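Local structure of oxidoreductase, Gfo/Idh/MocA family (1XEA) at residues 19-24 with 270-275; 239-244 with 263-268. The protein probably works as a nucleotide-dependent oxidoreductase of the Gfo/Idh/MocA family, with an N-terminal Rossmann fold expected to bind a nicotinamide dinucleotide. All coordinates share one frame; numbering follows the deposited sequence.

Contact 1 (19-24 with 270-275); sequences LPVLAQ and AMVQDW
Val272 carries its whole side of this contact, meeting Val21 and Leu22 of helix 12-22 with its two methyl branches. The tighter half is at Leu22, which buries 34 Å² here against 19 Å² for Val21: its CD1 lies 3.6 Å from Val272 CG1 and 3.8 Å from Val272 CG2, so one leucine methyl sits against both branches of the valine. Val21 makes the looser half, a single approach of CG1 to Val272 CG2 at 4.0 Å, where the two side chains pass alongside each other, pointing opposite ways. With chi1 at 169°, Val21 CG1 stands opposite the backbone N, and this is the branch that reaches Val272.

The backbones stay well apart, with 8.0 Å between Leu22 CA and Val272 CA, and the buried surface is modest at 110 Å². Other residues close in around the three: Leu22 also packs on Met68 of the parallel sheet, and Val21 on Leu263. Toward the partly exposed side, Ala23 O makes a weak hydrogen bond to Arg48 of the second subunit, and Gln24 packs on Arg46 of that subunit. Since methyl groups alone meet here, the contact has no directional bond to fix its register; it joins a Rossmann helix to helix 268-281 by shape and by exclusion of water.

Contact 2 (239-244 with 263-268); sequences SFTQGK and LASKGF
A helix C-terminus closed by a Schellman motif meets the turn that leads into strand 242-247 of the mixed sheet. The motif is defined by two backbone bonds, Phe268 N to Leu263 O at 3.2 Å and Gly267 N to Ala264 O at 2.8 Å, with Gly267 at positive phi (67°) as the C-prime residue. Facing it, the turn at 239-242 is held by Ser239 OG, which accepts from Thr241 N at 3.1 Å and from Gln242 N at 3.2 Å, an ST turn and ST motif sharing one hydroxyl.

Phe240 reaches across between these two structures. Its CB rests 3.7 Å from Ser265 O, and that carbonyl oxygen lies oblique to the ring. Lys266 NZ stands 4.0 Å from Phe240 CD1, at the ring edge and near its plane, which is not the placement of a cation-pi pair. The two side chains cross at about a right angle, and a bend at chi4 (-53°) accompanies the approach of NZ to the ring edge. Thr241 adds its methyl, CG2, at 4.2 Å from Ser265 OG, a hydroxyl already bonded to Met262 O.

The lysine's stronger partners belong to the second subunit, where Asp258 forms a salt bridge with NZ and Trp259 a cation-pi contact. Arg123 and Ile126 of the same chain also pack on Phe240. The chemistry therefore divides the work: the helix end and the ST turn each have their own hydrogen bonds, Phe240 bridges them through van der Waals contact of CB and CD1, and the ammonium charge is probably balanced mainly by Asp258 of the second subunit.

How the contacts relate
The centres of contacts 1 and 2 lie about 16 Å apart, and the two touch directly: Leu263 CD1 of contact 2 is 3.3 Å from Val21 CG2 and 3.7 Å from Pro20 CG of contact 1. Along the chain contact 2 is nested within the loop closed by contact 1, and helices 262-265 and 268-281, which supply their later segments, follow one another. This region thus packs against Rossmann helix 12-22 through both helices, while the end of helix 262-265 and Lys266 just after it meet the turn before strand 242-247. The pair is consistent with joining the Rossmann domain to the mixed-sheet domain, as in this family, and both contacts reach the second subunit.

Contact 1 (19-24 with 270-275)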
# COMPACT_ATOMS: atom_id res chain seq x y z
N LEU A 19 5.31 32.02 10.02
CA LEU A 19 5.97 32.44 11.24
C LEU A 19 6.95 31.40 11.77
O LEU A 19 8.13 31.70 11.99
CB LEU A 19 4.92 32.77 12.31
CG LEU A 19 5.20 34.04 13.10
CD1 LEU A 19 4.16 34.17 14.19
CD2 LEU A 19 6.60 34.01 13.69
N PRO A 20 6.49 30.15 11.96
CA PRO A 20 7.42 29.13 12.46
C PRO A 20 8.64 28.90 11.58
O PRO A 20 9.73 28.60 12.07
CB PRO A 20 6.54 27.90 12.61
CG PRO A 20 5.45 28.12 11.63
CD PRO A 20 5.15 29.57 11.77
N VAL A 21 8.48 29.04 10.27
CA VAL A 21 9.61 28.83 9.36
C VAL A 21 10.55 30.02 9.39
O VAL A 21 11.75 29.85 9.41
CB VAL A 21 9.13 28.62 7.91
CG1 VAL A 21 10.32 28.68 6.96
CG2 VAL A 21 8.43 27.29 7.80
N LEU A 22 10.00 31.22 9.41
CA LEU A 22 10.83 32.40 9.42
C LEU A 22 11.55 32.65 10.73
O LEU A 22 12.73 32.97 10.73
CB LEU A 22 10.01 33.62 9.07
CG LEU A 22 10.09 34.00 7.59
CD1 LEU A 22 9.63 32.85 6.71
CD2 LEU A 22 9.22 35.21 7.38
N ALA A 23 10.82 32.52 11.83
CA ALA A 23 11.39 32.75 13.17
C ALA A 23 12.58 31.84 13.44
O ALA A 23 13.30 32.01 14.42
CB ALA A 23 10.33 32.54 14.22
N GLN A 24 12.80 30.90 12.54
CA GLN A 24 13.88 29.94 12.68
C GLN A 24 14.93 30.16 11.59
O GLN A 24 16.06 29.68 11.71
CB GLN A 24 13.27 28.53 12.60
CG GLN A 24 14.23 27.42 12.28
CD GLN A 24 14.09 26.95 10.86
OE1 GLN A 24 14.26 27.72 9.91
NE2 GLN A 24 13.77 25.67 10.69
N ALA A 270 11.39 25.71 1.10
CA ALA A 270 11.92 25.92 -0.24
C ALA A 270 11.40 27.21 -0.86
O ALA A 270 12.13 27.92 -1.55
CB ALA A 270 11.58 24.74 -1.12
N MSE A 271 10.13 27.50 -0.63
CA MSE A 271 9.52 28.70 -1.17
C MSE A 271 10.14 29.93 -0.50
O MSE A 271 10.59 30.84 -1.17
CB MSE A 271 8.01 28.66 -0.93
CG MSE A 271 7.29 29.86 -1.52
SE MSE A 271 5.45 29.96 -1.00
CE MSE A 271 5.69 29.93 0.94
N VAL A 272 10.16 29.94 0.83
CA VAL A 272 10.73 31.07 1.56
C VAL A 272 12.13 31.39 1.06
O VAL A 272 12.51 32.55 0.95
CB VAL A 272 10.75 30.80 3.07
CG1 VAL A 272 11.46 31.92 3.79
CG2 VAL A 272 9.33 30.66 3.57
N GLN A 273 12.88 30.35 0.74
CA GLN A 273 14.22 30.49 0.20
C GLN A 273 14.17 31.31 -1.09
O GLN A 273 14.81 32.34 -1.21
CB GLN A 273 14.78 29.11 -0.10
CG GLN A 273 15.93 29.14 -1.06
CD GLN A 273 17.23 29.34 -0.34
OE1 GLN A 273 17.93 28.37 -0.05
NE2 GLN A 273 17.56 30.59 -0.01
N ASP A 274 13.40 30.82 -2.07
CA ASP A 274 13.26 31.49 -3.37
C ASP A 274 12.82 32.93 -3.13
O ASP A 274 13.36 33.85 -3.72
CB ASP A 274 12.24 30.75 -4.24
CG ASP A 274 12.27 31.16 -5.71
OD1 ASP A 274 13.39 31.25 -6.27
OD2 ASP A 274 11.18 31.36 -6.32
N TRP A 275 11.83 33.10 -2.25
CA TRP A 275 11.31 34.42 -1.92
C TRP A 275 12.40 35.36 -1.45
O TRP A 275 12.53 36.47 -1.95
CB TRP A 275 10.25 34.29 -0.81
CG TRP A 275 10.05 35.53 0.03
CD1 TRP A 275 10.05 35.60 1.41
CD2 TRP A 275 9.78 36.86 -0.43
NE1 TRP A 275 9.79 36.89 1.82
CE2 TRP A 275 9.63 37.68 0.71
CE3 TRP A 275 9.66 37.44 -1.71
CZ2 TRP A 275 9.35 39.06 0.62
CZ3 TRP A 275 9.38 38.81 -1.80
CH2 TRP A 275 9.23 39.60 -0.64

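Contact 2 (239-244 with 263-268)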
# COMPACT_ATOMS: atom_id res chain seq x y z
N SER A 239 0.90 11.70 -1.40
CA SER A 239 1.14 12.70 -0.38
C SER A 239 2.40 13.48 -0.78
O SER A 239 2.90 13.33 -1.89
CB SER A 239 1.36 12.05 0.99
OG SER A 239 2.63 11.46 1.11
N PHE A 240 2.90 14.30 0.13
CA PHE A 240 4.10 15.06 -0.15
C PHE A 240 5.35 14.29 0.27
O PHE A 240 6.45 14.72 -0.01
CB PHE A 240 4.04 16.42 0.55
CG PHE A 240 2.92 17.30 0.08
CD1 PHE A 240 1.95 17.74 0.97
CD2 PHE A 240 2.81 17.64 -1.27
CE1 PHE A 240 0.87 18.51 0.52
CE2 PHE A 240 1.73 18.41 -1.74
CZ PHE A 240 0.76 18.84 -0.84
N THR A 241 5.19 13.14 0.92
CA THR A 241 6.37 12.41 1.38
C THR A 241 6.58 11.07 0.70
O THR A 241 7.69 10.57 0.65
CB THR A 241 6.30 12.16 2.90
OG1 THR A 241 5.32 11.15 3.19
CG2 THR A 241 5.93 13.44 3.61
N GLN A 242 5.50 10.50 0.19
CA GLN A 242 5.55 9.21 -0.46
C GLN A 242 4.96 9.21 -1.85
O GLN A 242 4.05 9.99 -2.17
CB GLN A 242 4.79 8.20 0.37
CG GLN A 242 5.59 7.60 1.47
CD GLN A 242 4.82 6.51 2.16
OE1 GLN A 242 5.39 5.68 2.89
NE2 GLN A 242 3.49 6.50 1.94
N GLY A 243 5.49 8.31 -2.68
CA GLY A 243 5.00 8.17 -4.03
C GLY A 243 5.54 6.92 -4.67
O GLY A 243 6.49 6.31 -4.17
N LYS A 244 4.93 6.50 -5.76
CA LYS A 244 5.43 5.33 -6.44
C LYS A 244 5.82 5.69 -7.87
O LYS A 244 5.20 6.55 -8.49
CB LYS A 244 4.40 4.20 -6.41
CG LYS A 244 2.96 4.64 -6.55
CD LYS A 244 1.98 3.47 -6.42
CE LYS A 244 1.89 2.94 -4.99
NZ LYS A 244 0.63 2.15 -4.75
N LEU A 263 6.77 21.17 7.58
CA LEU A 263 6.55 22.35 6.75
C LEU A 263 7.42 22.29 5.49
O LEU A 263 6.96 22.64 4.40
CB LEU A 263 6.82 23.64 7.54
CG LEU A 263 5.73 24.06 8.56
CD1 LEU A 263 6.13 25.39 9.21
CD2 LEU A 263 4.37 24.20 7.86
N ALA A 264 8.66 21.81 5.64
CA ALA A 264 9.59 21.70 4.51
C ALA A 264 9.06 20.77 3.44
O ALA A 264 9.18 21.03 2.23
CB ALA A 264 10.94 21.20 4.99
N SER A 265 8.49 19.66 3.89
CA SER A 265 7.94 18.70 2.94
C SER A 265 6.80 19.37 2.16
O SER A 265 6.57 19.05 0.99
CB SER A 265 7.42 17.46 3.65
OG SER A 265 6.11 17.66 4.08
N LYS A 266 6.10 20.30 2.80
CA LYS A 266 5.02 21.01 2.13
C LYS A 266 5.56 22.18 1.32
O LYS A 266 4.82 23.09 0.94
CB LYS A 266 4.00 21.52 3.13
CG LYS A 266 3.28 20.43 3.88
CD LYS A 266 1.93 20.93 4.42
CE LYS A 266 1.36 19.95 5.41
NZ LYS A 266 1.28 18.59 4.86
N GLY A 267 6.86 22.13 1.05
CA GLY A 267 7.53 23.14 0.25
C GLY A 267 7.64 24.55 0.81
O GLY A 267 8.08 25.46 0.10
N PHE A 268 7.26 24.76 2.06
CA PHE A 268 7.36 26.10 2.60
C PHE A 268 8.79 26.60 2.72
O PHE A 268 9.10 27.68 2.24
CB PHE A 268 6.62 26.21 3.93
CG PHE A 268 5.12 26.19 3.78
CD1 PHE A 268 4.44 25.00 3.54
CD2 PHE A 268 4.40 27.37 3.85
CE1 PHE A 268 3.04 24.99 3.38
CE2 PHE A 268 3.01 27.36 3.69
CZ PHE A 268 2.33 26.16 3.45